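Local coordinates for protein purine nucleoside phosphorylase (Schistosoma mansoni, PDB 5KO5) that probably catalyses the reversible phosphorolysis of purine nucleosides such as inosine and guanosine to the free base and ribose 1-phosphate, and binds cytosine in this crystal, at residues A[173-178]-A[282-287]; A[181-186]-A[273-278]; A[17-22]-A[56-61]. All coordinates share one frame; numbering follows the deposited sequence.

From the N terminus, interaction 3 closes first: helix 9-23 meets the loop between strands 47-51 and 69-75, with 33 residues between 17-22 and 56-61. Interaction 1 closes a longer loop, from helix 170-182 to the C-terminal end of helix 259-283 and the tail after it. Interaction 2 lies wholly within that loop, joining the end of helix 170-182 to an earlier part of helix 259-283. These two touch, through the salt bridge between Arg-283 and Glu-182 and a probable hydrogen bond from Trp-276 NE1 to Ala-176 O, and together pair the two helices. Interaction 3 stands apart, its centre about 30 Å from that of interaction 1 and 33 Å from that of interaction 2.

Interaction 1: A[173-178]-A[282-287]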
loop_
_atom_site.group_PDB
_atom_site.type_symbol
_atom_site.label_atom_id
_atom_site.label_comp_id
_atom_site.label_asym_id
_atom_site.label_seq_id
_atom_site.Cartn_x
_atom_site.Cartn_y
_atom_site.Cartn_z
ATOM N N GLN A 173 13.086 -19.611 -17.978
ATOM C CA GLN A 173 13.148 -18.492 -18.915
ATOM C C GLN A 173 13.987 -18.858 -20.134
ATOM O O GLN A 173 13.611 -18.551 -21.270
ATOM C CB GLN A 173 13.746 -17.263 -18.232
ATOM C CG GLN A 173 12.893 -16.650 -17.134
ATOM C CD GLN A 173 13.628 -15.536 -16.417
ATOM O OE1 GLN A 173 14.112 -14.592 -17.044
ATOM N NE2 GLN A 173 13.736 -15.648 -15.099
ATOM N N GLN A 174 15.119 -19.533 -19.913
ATOM C CA GLN A 174 15.985 -19.914 -21.023
ATOM C C GLN A 174 15.294 -20.908 -21.948
ATOM O O GLN A 174 15.412 -20.803 -23.174
ATOM C CB GLN A 174 17.291 -20.484 -20.479
ATOM C CG GLN A 174 18.130 -19.465 -19.726
ATOM C CD GLN A 174 19.326 -20.079 -19.019
ATOM O OE1 GLN A 174 19.697 -21.224 -19.278
ATOM N NE2 GLN A 174 19.933 -19.316 -18.118
ATOM N N LEU A 175 14.556 -21.870 -21.381
ATOM C CA LEU A 175 13.824 -22.827 -22.208
ATOM C C LEU A 175 12.737 -22.136 -23.024
ATOM O O LEU A 175 12.566 -22.429 -24.214
ATOM C CB LEU A 175 13.237 -23.941 -21.339
ATOM C CG LEU A 175 12.323 -24.967 -22.020
ATOM C CD1 LEU A 175 13.036 -25.690 -23.163
ATOM C CD2 LEU A 175 11.792 -25.962 -21.003
ATOM N N ALA A 176 11.985 -21.224 -22.402
ATOM C CA ALA A 176 10.951 -20.497 -23.132
ATOM C C ALA A 176 11.545 -19.729 -24.308
ATOM O O ALA A 176 11.004 -19.767 -25.423
ATOM C CB ALA A 176 10.192 -19.558 -22.190
ATOM N N LEU A 177 12.665 -19.035 -24.081
ATOM C CA LEU A 177 13.312 -18.307 -25.167
ATOM C C LEU A 177 13.803 -19.258 -26.248
ATOM O O LEU A 177 13.656 -18.973 -27.442
ATOM C CB LEU A 177 14.474 -17.463 -24.639
ATOM C CG LEU A 177 15.227 -16.679 -25.723
ATOM C CD1 LEU A 177 14.295 -15.670 -26.395
ATOM C CD2 LEU A 177 16.478 -15.990 -25.177
ATOM N N LYS A 178 14.379 -20.396 -25.850
ATOM C CA LYS A 178 14.898 -21.348 -26.827
ATOM C C LYS A 178 13.799 -21.833 -27.762
ATOM O O LYS A 178 14.009 -21.944 -28.977
ATOM C CB LYS A 178 15.544 -22.535 -26.110
ATOM C CG LYS A 178 16.117 -23.578 -27.054
ATOM C CD LYS A 178 17.613 -23.413 -27.187
ATOM C CE LYS A 178 18.332 -23.957 -25.968
ATOM N NZ LYS A 178 19.802 -23.740 -26.054
ATOM N N THR A 282 5.953 -29.913 -22.838
ATOM C CA THR A 282 6.570 -31.148 -23.327
ATOM C C THR A 282 8.072 -31.173 -23.078
ATOM O O THR A 282 8.660 -32.254 -22.936
ATOM C CB THR A 282 6.313 -31.349 -24.823
ATOM O OG1 THR A 282 7.201 -30.517 -25.579
ATOM C CG2 THR A 282 4.895 -31.012 -25.182
ATOM N N ARG A 283 8.710 -30.005 -23.023
ATOM C CA ARG A 283 10.161 -29.919 -22.915
ATOM C C ARG A 283 10.658 -29.785 -21.479
ATOM O O ARG A 283 11.869 -29.878 -21.248
ATOM C CB ARG A 283 10.683 -28.760 -23.771
ATOM C CG ARG A 283 10.415 -28.929 -25.266
ATOM C CD ARG A 283 11.563 -29.637 -25.969
ATOM N NE ARG A 283 12.760 -28.804 -26.006
ATOM C CZ ARG A 283 13.006 -27.896 -26.943
ATOM N NH1 ARG A 283 12.137 -27.705 -27.928
ATOM N NH2 ARG A 283 14.118 -27.179 -26.896
ATOM N N LEU A 284 9.762 -29.574 -20.519
ATOM C CA LEU A 284 10.167 -29.453 -19.128
ATOM C C LEU A 284 10.926 -30.697 -18.677
ATOM O O LEU A 284 10.628 -31.810 -19.129
ATOM C CB LEU A 284 8.935 -29.271 -18.245
ATOM C CG LEU A 284 8.367 -27.866 -18.369
ATOM C CD1 LEU A 284 7.119 -27.684 -17.531
ATOM C CD2 LEU A 284 9.435 -26.869 -17.991
ATOM N N PRO A 285 11.916 -30.545 -17.804
ATOM C CA PRO A 285 12.628 -31.715 -17.282
ATOM C C PRO A 285 11.699 -32.615 -16.480
ATOM O O PRO A 285 10.726 -32.162 -15.872
ATOM C CB PRO A 285 13.713 -31.100 -16.389
ATOM C CG PRO A 285 13.207 -29.740 -16.056
ATOM C CD PRO A 285 12.451 -29.284 -17.268
ATOM N N LEU A 286 12.011 -33.915 -16.491
ATOM C CA LEU A 286 11.221 -34.876 -15.733
ATOM C C LEU A 286 11.448 -34.757 -14.231
ATOM O O LEU A 286 10.638 -35.272 -13.452
ATOM C CB LEU A 286 11.528 -36.301 -16.197
ATOM C CG LEU A 286 11.229 -36.636 -17.659
ATOM C CD1 LEU A 286 11.720 -38.037 -17.993
ATOM C CD2 LEU A 286 9.742 -36.503 -17.956
ATOM N N ASP A 287 12.523 -34.098 -13.808
ATOM C CA ASP A 287 12.802 -33.914 -12.388
ATOM C C ASP A 287 12.469 -32.492 -11.944
ATOM O O ASP A 287 11.498 -31.898 -12.412
ATOM C CB ASP A 287 14.267 -34.231 -12.080
ATOM C CG ASP A 287 14.575 -35.713 -12.175
ATOM O OD1 ASP A 287 13.816 -36.436 -12.856
ATOM O OD2 ASP A 287 15.577 -36.153 -11.571
#
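Leu-175, inside helix 170-182, faces Arg-283 at the last turn of helix 259-283, their CA atoms 8.0 Å apart; Leu-284 is the first residue to leave helical geometry, and the C-terminal tail follows. Leu-175 gives the largest share of the contact, followed by Arg-283, and the two leucine methyls divide the work. CD1 of Leu-175 rests 3.9 Å from Arg-283 CB, at the root of the arginine chain, while CD2 lies 3.9 Å from Leu-284 CD2. With CG anti to the backbone N (chi1 174°), the leucine fork reaches across to both residues. Here the last turn of helix 259-283 and the start of the tail pack on helix 170-182, on the outside of the phosphorylase alpha/beta fold, where helix 170-182 also lies on strand 131-139 and Leu-284 reaches back to Leu-172. Arg-283 bends at chi2 (-91°) and chi3, which carries its guanidinium over toward helix 170-182. There NH2 stands 4.1 Å from Lys-178 CG, touching the lysine's aliphatic part. The ammonium end leads elsewhere, with NZ 6.7 Å from Arg-283 NH2. NH1 of the same guanidinium makes salt bridges to Glu-182 and Glu-279, whose carboxylates probably balance the arginine's own charge and would ease its nearness to the lysine.

Interaction 2: A[181-186]-A[273-278]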
loop_
_atom_site.group_PDB
_atom_site.type_symbol
_atom_site.label_atom_id
_atom_site.label_comp_id
_atom_site.label_asym_id
_atom_site.label_seq_id
_atom_site.Cartn_x
_atom_site.Cartn_y
_atom_site.Cartn_z
ATOM N N GLN A 181 12.954 -19.216 -30.283
ATOM C CA GLN A 181 13.951 -19.171 -31.349
ATOM C C GLN A 181 13.735 -20.300 -32.347
ATOM O O GLN A 181 13.859 -20.098 -33.563
ATOM C CB GLN A 181 15.354 -19.249 -30.750
ATOM C CG GLN A 181 15.696 -18.087 -29.828
ATOM C CD GLN A 181 16.942 -18.343 -29.004
ATOM O OE1 GLN A 181 17.375 -19.490 -28.851
ATOM N NE2 GLN A 181 17.529 -17.279 -28.473
ATOM N N GLU A 182 13.416 -21.498 -31.851
ATOM C CA GLU A 182 13.213 -22.642 -32.736
ATOM C C GLU A 182 12.043 -22.417 -33.684
ATOM O O GLU A 182 12.037 -22.947 -34.803
ATOM C CB GLU A 182 12.990 -23.903 -31.902
ATOM C CG GLU A 182 14.219 -24.350 -31.120
ATOM C CD GLU A 182 13.897 -25.402 -30.075
ATOM O OE1 GLU A 182 12.697 -25.658 -29.835
ATOM O OE2 GLU A 182 14.841 -25.974 -29.492
ATOM N N ASN A 183 11.056 -21.625 -33.261
ATOM C CA ASN A 183 9.869 -21.340 -34.055
ATOM C C ASN A 183 9.888 -19.945 -34.669
ATOM O O ASN A 183 8.852 -19.476 -35.155
ATOM C CB ASN A 183 8.611 -21.546 -33.206
ATOM C CG ASN A 183 8.407 -23.000 -32.820
ATOM O OD1 ASN A 183 7.843 -23.783 -33.584
ATOM N ND2 ASN A 183 8.878 -23.372 -31.636
ATOM N N ASP A 184 11.039 -19.266 -34.641
ATOM C CA ASP A 184 11.232 -17.995 -35.346
ATOM C C ASP A 184 10.270 -16.904 -34.876
ATOM O O ASP A 184 9.844 -16.053 -35.662
ATOM C CB ASP A 184 11.186 -18.172 -36.872
ATOM C CG ASP A 184 11.673 -16.941 -37.626
ATOM O OD1 ASP A 184 12.644 -16.300 -37.167
ATOM O OD2 ASP A 184 11.072 -16.604 -38.668
ATOM N N PHE A 185 9.908 -16.891 -33.593
ATOM C CA PHE A 185 9.198 -15.737 -33.050
ATOM C C PHE A 185 9.951 -15.071 -31.903
ATOM O O PHE A 185 9.359 -14.319 -31.127
ATOM C CB PHE A 185 7.727 -16.022 -32.714
ATOM C CG PHE A 185 7.507 -16.958 -31.548
ATOM C CD1 PHE A 185 7.430 -18.323 -31.745
ATOM C CD2 PHE A 185 7.296 -16.461 -30.271
ATOM C CE1 PHE A 185 7.197 -19.181 -30.684
ATOM C CE2 PHE A 185 7.063 -17.316 -29.205
ATOM C CZ PHE A 185 7.012 -18.681 -29.417
ATOM N N GLN A 186 11.263 -15.308 -31.812
ATOM C CA GLN A 186 12.068 -14.703 -30.760
ATOM C C GLN A 186 12.098 -13.186 -30.856
ATOM O O GLN A 186 12.350 -12.520 -29.846
ATOM C CB GLN A 186 13.485 -15.281 -30.764
ATOM C CG GLN A 186 14.362 -14.809 -31.910
ATOM C CD GLN A 186 13.945 -15.392 -33.241
ATOM O OE1 GLN A 186 13.407 -16.496 -33.305
ATOM N NE2 GLN A 186 14.179 -14.645 -34.314
ATOM N N LEU A 273 0.588 -18.336 -28.234
ATOM C CA LEU A 273 0.931 -18.580 -26.841
ATOM C C LEU A 273 0.563 -19.998 -26.418
ATOM O O LEU A 273 1.305 -20.634 -25.660
ATOM C CB LEU A 273 0.237 -17.542 -25.967
ATOM C CG LEU A 273 0.555 -17.590 -24.479
ATOM C CD1 LEU A 273 2.033 -17.340 -24.226
ATOM C CD2 LEU A 273 -0.291 -16.561 -23.749
ATOM N N GLN A 274 -0.562 -20.519 -26.913
ATOM C CA GLN A 274 -0.928 -21.895 -26.593
ATOM C C GLN A 274 0.108 -22.872 -27.132
ATOM O O GLN A 274 0.531 -23.802 -26.433
ATOM C CB GLN A 274 -2.303 -22.240 -27.162
ATOM C CG GLN A 274 -2.678 -23.683 -26.833
ATOM C CD GLN A 274 -3.650 -24.309 -27.813
ATOM O OE1 GLN A 274 -3.910 -23.771 -28.889
ATOM N NE2 GLN A 274 -4.200 -25.460 -27.437
ATOM N N MET A 275 0.506 -22.690 -28.392
ATOM C CA MET A 275 1.519 -23.555 -28.986
ATOM C C MET A 275 2.822 -23.468 -28.198
ATOM O O MET A 275 3.460 -24.488 -27.914
ATOM C CB MET A 275 1.714 -23.154 -30.456
ATOM C CG MET A 275 2.559 -24.099 -31.294
ATOM S SD MET A 275 4.323 -23.944 -30.967
ATOM C CE MET A 275 4.538 -22.199 -31.113
ATOM N N TRP A 276 3.213 -22.254 -27.816
ATOM C CA TRP A 276 4.460 -22.056 -27.088
ATOM C C TRP A 276 4.429 -22.791 -25.756
ATOM O O TRP A 276 5.358 -23.536 -25.416
ATOM C CB TRP A 276 4.620 -20.560 -26.847
ATOM C CG TRP A 276 5.946 -20.099 -26.353
ATOM C CD1 TRP A 276 7.118 -20.808 -26.314
ATOM C CD2 TRP A 276 6.252 -18.791 -25.874
ATOM N NE1 TRP A 276 8.130 -20.017 -25.815
ATOM C CE2 TRP A 276 7.624 -18.772 -25.542
ATOM C CE3 TRP A 276 5.492 -17.628 -25.684
ATOM C CZ2 TRP A 276 8.252 -17.637 -25.025
ATOM C CZ3 TRP A 276 6.115 -16.502 -25.177
ATOM C CH2 TRP A 276 7.483 -16.514 -24.853
ATOM N N PHE A 277 3.357 -22.593 -24.986
ATOM C CA PHE A 277 3.273 -23.204 -23.667
ATOM C C PHE A 277 3.104 -24.716 -23.749
ATOM O O PHE A 277 3.624 -25.439 -22.894
ATOM C CB PHE A 277 2.183 -22.526 -22.831
ATOM C CG PHE A 277 2.702 -21.384 -22.009
ATOM C CD1 PHE A 277 3.413 -20.354 -22.603
ATOM C CD2 PHE A 277 2.515 -21.362 -20.644
ATOM C CE1 PHE A 277 3.924 -19.307 -21.831
ATOM C CE2 PHE A 277 3.004 -20.314 -19.873
ATOM C CZ PHE A 277 3.720 -19.296 -20.481
ATOM N N LYS A 278 2.401 -25.220 -24.766
ATOM C CA LYS A 278 2.351 -26.668 -24.952
ATOM C C LYS A 278 3.752 -27.236 -25.148
ATOM O O LYS A 278 4.112 -28.246 -24.536
ATOM C CB LYS A 278 1.429 -27.020 -26.124
ATOM C CG LYS A 278 1.257 -28.507 -26.392
ATOM C CD LYS A 278 0.274 -28.722 -27.547
ATOM C CE LYS A 278 0.136 -30.185 -27.916
ATOM N NZ LYS A 278 -0.807 -30.362 -29.060
#
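The end of helix 170-182 and the turn after it lie against the C-terminal half of helix 259-283, with the CA atoms of Asn-183 and Trp-276 8.8 Å apart. Phe-185 drives its ring edge into the indole of Trp-276 in a T-shaped stack: the planes stand at 88°, and the centroid of the phenyl ring is 4.9 Å from that of the five-membered ring. CZ leads, 3.5 Å from Trp-276 CG, and Phe-185 CE2 follows, 3.7 Å from Trp-276 CD2 near the middle of the indole face. The chi1 of 69° sets Phe-185 CG between its backbone N and carbonyl carbon, directing the ring out of the turn toward the tryptophan.

A Schellman motif brings Phe-185 to this place. Asp-184, with positive phi, is its C-prime residue; Phe-185 N hydrogen-bonds to Ala-180 O, and Asp-184 N to Gln-181 O at 3.1 Å. The chain thus ends the helix and turns Phe-185 toward helix 259-283, joining two outer helices of the phosphorylase alpha/beta fold. Trp-276 is anchored through NE1, which hydrogen-bonds to Ala-176 O on the same helix 170-182, and the indole also meets the ring of Phe-131. Alongside, Met-275 bends at chi2 (-76°) and chi3 so that its terminal methyl does the touching: CE is 4.0 Å from Phe-185 CE1. The same methyl approaches the amide of Asn-183, 4.3 Å from its CG, while Asn-183 ND2 is hydrogen-bonded back to Ile-179 O.

Interaction 3: A[17-22]-A[56-61]; sequences DYIKRV and PNFPKT
Pro-56 and Tyr-18 bury the most surface here, and they meet through the proline's CD, which sits 3.5 Å from both CG and CB of Tyr-18. The contact is therefore at the root of the tyrosine ring; CD1 and CD2 of Tyr-18 are farther from Pro-56 CD. Pro-56 CG adds a looser touch, 4.0 Å from Tyr-18 CB, and the two side chains cross at about a right angle. A chi1 of 177° turns the Tyr-18 ring away from its backbone N and toward the C-terminal end of the helix, where Val-22 CG2, one turn on, lies 3.8 Å above one face, offset toward the rim. In the fold, the N-terminal helix 9-23 thereby packs against the loop that links the antiparallel strands 47-51 and 69-75, and both Tyr-18 and Ile-19 also touch Ile-50 on the first of these. Ile-19, buried, makes the second meeting. Its CD1 comes within 4.4 Å of Phe-58 CE1. Helix 95-108 lines the same region, with Val-104 against Ile-19 and Leu-100 against Phe-58, while the Phe-58 ring also meets that of Tyr-52. Between Pro-56 and Phe-58, Asn-57 ties the loop to helix 9-23 by a hydrogen bond from ND2 to Asn-11 O.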
loop_
_atom_site.group_PDB
_atom_site.type_symbol
_atom_site.label_atom_id
_atom_site.label_comp_id
_atom_site.label_asym_id
_atom_site.label_seq_id
_atom_site.Cartn_x
_atom_site.Cartn_y
_atom_site.Cartn_z
ATOM N N ASP A 17 -7.328 -33.834 -0.959
ATOM C CA ASP A 17 -7.927 -35.162 -0.835
ATOM C C ASP A 17 -9.143 -35.306 -1.741
ATOM O O ASP A 17 -9.304 -36.324 -2.427
ATOM C CB ASP A 17 -8.333 -35.418 0.615
ATOM C CG ASP A 17 -7.156 -35.736 1.505
ATOM O OD1 ASP A 17 -6.059 -36.002 0.971
ATOM O OD2 ASP A 17 -7.334 -35.731 2.741
ATOM N N TYR A 18 -10.021 -34.300 -1.743
ATOM C CA TYR A 18 -11.195 -34.350 -2.608
ATOM C C TYR A 18 -10.782 -34.425 -4.071
ATOM O O TYR A 18 -11.304 -35.240 -4.835
ATOM C CB TYR A 18 -12.073 -33.119 -2.366
ATOM C CG TYR A 18 -13.282 -33.039 -3.279
ATOM C CD1 TYR A 18 -14.465 -33.700 -2.970
ATOM C CD2 TYR A 18 -13.234 -32.297 -4.458
ATOM C CE1 TYR A 18 -15.565 -33.623 -3.805
ATOM C CE2 TYR A 18 -14.324 -32.217 -5.299
ATOM C CZ TYR A 18 -15.488 -32.881 -4.969
ATOM O OH TYR A 18 -16.576 -32.801 -5.804
ATOM N N ILE A 19 -9.840 -33.573 -4.473
ATOM C CA ILE A 19 -9.412 -33.510 -5.868
ATOM C C ILE A 19 -8.777 -34.826 -6.303
ATOM O O ILE A 19 -9.039 -35.322 -7.406
ATOM C CB ILE A 19 -8.458 -32.317 -6.065
ATOM C CG1 ILE A 19 -9.195 -30.992 -5.850
ATOM C CG2 ILE A 19 -7.811 -32.371 -7.449
ATOM C CD1 ILE A 19 -8.272 -29.870 -5.431
ATOM N N LYS A 20 -7.930 -35.409 -5.450
ATOM C CA LYS A 20 -7.285 -36.671 -5.800
ATOM C C LYS A 20 -8.313 -37.769 -6.038
ATOM O O LYS A 20 -8.179 -38.563 -6.979
ATOM C CB LYS A 20 -6.295 -37.083 -4.709
ATOM C CG LYS A 20 -4.988 -36.308 -4.740
ATOM C CD LYS A 20 -3.948 -36.877 -3.788
ATOM C CE LYS A 20 -4.201 -36.446 -2.358
ATOM N NZ LYS A 20 -3.052 -36.790 -1.472
ATOM N N ARG A 21 -9.352 -37.823 -5.202
ATOM C CA ARG A 21 -10.398 -38.827 -5.374
ATOM C C ARG A 21 -11.121 -38.643 -6.700
ATOM O O ARG A 21 -11.287 -39.594 -7.471
ATOM C CB ARG A 21 -11.407 -38.721 -4.234
ATOM C CG ARG A 21 -10.982 -39.321 -2.909
ATOM C CD ARG A 21 -11.974 -38.900 -1.838
ATOM N NE ARG A 21 -13.318 -38.756 -2.396
ATOM C CZ ARG A 21 -14.203 -37.851 -1.993
ATOM N NH1 ARG A 21 -15.401 -37.792 -2.563
ATOM N NH2 ARG A 21 -13.889 -36.997 -1.027
ATOM N N VAL A 22 -11.568 -37.419 -6.977
ATOM C CA VAL A 22 -12.467 -37.185 -8.100
ATOM C C VAL A 22 -11.730 -37.197 -9.441
ATOM O O VAL A 22 -12.323 -37.519 -10.475
ATOM C CB VAL A 22 -13.252 -35.882 -7.857
ATOM C CG1 VAL A 22 -14.196 -35.589 -9.001
ATOM C CG2 VAL A 22 -14.030 -35.980 -6.556
ATOM N N PRO A 56 -13.829 -28.717 -1.170
ATOM C CA PRO A 56 -13.782 -28.230 0.215
ATOM C C PRO A 56 -12.718 -27.161 0.397
ATOM O O PRO A 56 -11.577 -27.304 -0.049
ATOM C CB PRO A 56 -13.442 -29.488 1.022
ATOM C CG PRO A 56 -13.883 -30.622 0.174
ATOM C CD PRO A 56 -13.691 -30.182 -1.253
ATOM N N ASN A 57 -13.114 -26.059 1.026
ATOM C CA ASN A 57 -12.265 -24.947 1.424
ATOM C C ASN A 57 -11.822 -24.061 0.269
ATOM O O ASN A 57 -11.044 -23.135 0.512
ATOM C CB ASN A 57 -11.024 -25.366 2.233
ATOM C CG ASN A 57 -11.390 -26.145 3.464
ATOM O OD1 ASN A 57 -12.339 -25.794 4.169
ATOM N ND2 ASN A 57 -10.671 -27.231 3.720
ATOM N N PHE A 58 -12.265 -24.299 -0.964
ATOM C CA PHE A 58 -11.907 -23.382 -2.028
ATOM C C PHE A 58 -12.657 -22.067 -1.845
ATOM O O PHE A 58 -13.762 -22.044 -1.301
ATOM C CB PHE A 58 -12.200 -23.981 -3.404
ATOM C CG PHE A 58 -10.957 -24.372 -4.158
ATOM C CD1 PHE A 58 -10.055 -25.268 -3.604
ATOM C CD2 PHE A 58 -10.674 -23.828 -5.402
ATOM C CE1 PHE A 58 -8.898 -25.633 -4.280
ATOM C CE2 PHE A 58 -9.514 -24.183 -6.085
ATOM C CZ PHE A 58 -8.627 -25.086 -5.524
ATOM N N PRO A 59 -12.061 -20.954 -2.270
ATOM C CA PRO A 59 -12.703 -19.643 -2.083
ATOM C C PRO A 59 -14.010 -19.505 -2.852
ATOM O O PRO A 59 -14.154 -19.994 -3.974
ATOM C CB PRO A 59 -11.650 -18.651 -2.594
ATOM C CG PRO A 59 -10.668 -19.470 -3.368
ATOM C CD PRO A 59 -10.696 -20.849 -2.806
ATOM N N LYS A 60 -14.961 -18.817 -2.226
ATOM C CA LYS A 60 -16.222 -18.496 -2.879
ATOM C C LYS A 60 -15.994 -17.408 -3.924
ATOM O O LYS A 60 -15.418 -16.361 -3.623
ATOM C CB LYS A 60 -17.215 -18.003 -1.827
ATOM C CG LYS A 60 -18.590 -17.632 -2.368
ATOM C CD LYS A 60 -19.562 -17.363 -1.224
ATOM C CE LYS A 60 -20.955 -17.038 -1.732
ATOM N NZ LYS A 60 -21.539 -18.168 -2.508
ATOM N N THR A 61 -16.446 -17.653 -5.156
ATOM C CA THR A 61 -16.230 -16.718 -6.258
ATOM C C THR A 61 -17.532 -16.255 -6.906
ATOM O O THR A 61 -17.500 -15.693 -8.005
ATOM C CB THR A 61 -15.309 -17.324 -7.320
ATOM O OG1 THR A 61 -15.978 -18.413 -7.968
ATOM C CG2 THR A 61 -14.026 -17.842 -6.696
#